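Local coordinates for protein putative hydrolase (Acinetobacter sp. NBRC 100985, PDB 4XUK) that probably hydrolyses organophosphate triesters, and perhaps lactones, with a two-zinc centre of the metallo-beta-lactamase superfamily, at residues A[6-10]-A[287-291]. The protein carries 2 engineered substitutions. Sequence-based numbering, arbitrary orientation.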
# COMPACT_ATOMS: atom_id res chain seq x y z
N TYR A 6 -3.80 -3.59 10.38
CA TYR A 6 -5.19 -3.29 10.08
C TYR A 6 -5.22 -2.00 9.29
O TYR A 6 -4.28 -1.20 9.38
CB TYR A 6 -6.05 -3.18 11.36
CG TYR A 6 -5.70 -2.02 12.25
CD1 TYR A 6 -4.74 -2.15 13.24
CD2 TYR A 6 -6.35 -0.79 12.12
CE1 TYR A 6 -4.41 -1.10 14.07
CE2 TYR A 6 -6.04 0.27 12.95
CZ TYR A 6 -5.07 0.11 13.92
OH TYR A 6 -4.73 1.15 14.76
N TYR A 7 -6.28 -1.81 8.52
CA TYR A 7 -6.45 -0.59 7.75
C TYR A 7 -7.93 -0.33 7.61
O TYR A 7 -8.71 -1.26 7.38
CB TYR A 7 -5.80 -0.70 6.36
CG TYR A 7 -6.03 0.56 5.55
CD1 TYR A 7 -5.20 1.66 5.71
CD2 TYR A 7 -7.10 0.66 4.67
CE1 TYR A 7 -5.41 2.83 4.99
CE2 TYR A 7 -7.33 1.82 3.96
CZ TYR A 7 -6.47 2.90 4.13
OH TYR A 7 -6.69 4.06 3.43
N GLN A 8 -8.33 0.94 7.75
CA GLN A 8 -9.75 1.28 7.68
C GLN A 8 -10.10 1.90 6.34
O GLN A 8 -9.58 2.96 5.99
CB GLN A 8 -10.12 2.28 8.80
CG GLN A 8 -9.77 1.83 10.22
CD GLN A 8 -10.63 0.69 10.75
OE1 GLN A 8 -11.39 0.06 10.01
NE2 GLN A 8 -10.51 0.43 12.05
N TYR A 9 -10.98 1.24 5.60
CA TYR A 9 -11.47 1.76 4.33
C TYR A 9 -12.93 2.20 4.49
O TYR A 9 -13.76 1.42 4.95
CB TYR A 9 -11.35 0.71 3.21
CG TYR A 9 -11.90 1.17 1.88
CD1 TYR A 9 -11.16 2.02 1.07
CD2 TYR A 9 -13.16 0.78 1.44
CE1 TYR A 9 -11.66 2.47 -0.14
CE2 TYR A 9 -13.66 1.22 0.23
CZ TYR A 9 -12.90 2.06 -0.55
OH TYR A 9 -13.39 2.51 -1.76
N GLN A 10 -13.23 3.45 4.14
CA GLN A 10 -14.59 3.96 4.30
C GLN A 10 -15.35 3.94 2.98
O GLN A 10 -14.90 4.50 1.97
CB GLN A 10 -14.57 5.38 4.87
CG GLN A 10 -15.94 5.86 5.37
CD GLN A 10 -16.30 5.28 6.73
OE1 GLN A 10 -15.42 4.92 7.52
NE2 GLN A 10 -17.60 5.19 7.02
N ILE A 287 -5.72 0.79 -3.29
CA ILE A 287 -6.30 2.06 -2.85
C ILE A 287 -5.21 2.93 -2.26
O ILE A 287 -4.14 2.44 -1.86
CB ILE A 287 -7.44 1.88 -1.85
CG1 ILE A 287 -7.02 0.96 -0.71
CG2 ILE A 287 -8.68 1.34 -2.54
CD1 ILE A 287 -7.12 1.63 0.63
N HIS A 288 -5.48 4.23 -2.22
CA HIS A 288 -4.49 5.22 -1.80
C HIS A 288 -4.76 5.53 -0.32
O HIS A 288 -5.86 5.98 0.03
CB HIS A 288 -4.65 6.47 -2.68
CG HIS A 288 -3.57 7.50 -2.51
ND1 HIS A 288 -3.24 8.40 -3.50
CD2 HIS A 288 -2.76 7.78 -1.46
CE1 HIS A 288 -2.26 9.19 -3.07
NE2 HIS A 288 -1.96 8.83 -1.83
N PHE A 289 -3.82 5.22 0.55
CA PHE A 289 -3.91 5.47 2.00
C PHE A 289 -4.64 6.78 2.39
O PHE A 289 -4.20 7.87 1.89
CB PHE A 289 -2.50 5.42 2.64
CG PHE A 289 -2.50 5.31 4.13
CD1 PHE A 289 -2.89 6.37 4.92
CD2 PHE A 289 -2.15 4.17 4.75
CE1 PHE A 289 -2.91 6.27 6.28
CE2 PHE A 289 -2.17 4.06 6.10
CZ PHE A 289 -2.56 5.12 6.87
N LYS A 290 -5.64 6.69 3.20
CA LYS A 290 -6.34 7.84 3.62
C LYS A 290 -6.34 8.04 5.16
O LYS A 290 -6.90 7.28 5.87
CB LYS A 290 -7.72 7.75 3.09
CG LYS A 290 -8.34 9.05 2.65
CD LYS A 290 -9.58 8.75 1.84
CE LYS A 290 -9.70 9.57 0.58
NZ LYS A 290 -9.89 8.82 -0.70
N ASP A 291 -5.61 9.02 5.61
CA ASP A 291 -5.64 9.38 6.98
C ASP A 291 -6.89 10.20 7.09
O ASP A 291 -7.46 10.18 8.09
CB ASP A 291 -4.41 10.16 7.41
CG ASP A 291 -4.26 11.48 6.67
OD1 ASP A 291 -4.46 11.52 5.46
OD2 ASP A 291 -3.98 12.47 7.31
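The backbone N of Lys290 donates a hydrogen bond of 2.8 Å to the phenolic OH of Tyr7, meeting it near the plane of the ring with an N-H...O angle of 156°. It is a clear instance of an edge strand reaching a chain terminus through side chains: in this metallo-beta-lactamase alpha-beta/beta-alpha fold, strand 6-11 borders one mixed sheet within the chain, and the C-terminal tail 287-291 follows strand 283-286, which borders the other. The backbones stay well apart, with the CA atoms of Tyr7 and Phe289 8.7 Å from each other, and the phenol spans the gap because CG of Tyr7 stands anti to the backbone N (chi1 178°). Bonding at OH fixes the far end of the ring, while carbon contacts grip its two flanks. On one flank the CE1 edge points at a face of Phe289 in a T-shaped stack, the planes inclined at 66°. CE1 lies 3.5 Å from CD2 of Phe289, over the rim of that ring rather than its centre. On the other flank the Ile287 side chain points back toward the incoming Tyr7, and its methyl CD1 packs tightly, 3.3 Å from CE2 of Tyr7. Tyr9 extends the apolar patch by crossing Ile287 at a slant, and its hydroxyl is hydrogen-bonded to Glu211. The contact also lies at the dimer interface: His288 NE2 bonds to Ser57 of the second subunit, and Gln2 of that subunit packs on Tyr7. Ile287 thus serves both tyrosines: CD1 meets Tyr7 and also brushes CD1 of Tyr9 at 4.1 Å, while CG2 rests 4.0 Å from CE1 of Tyr9.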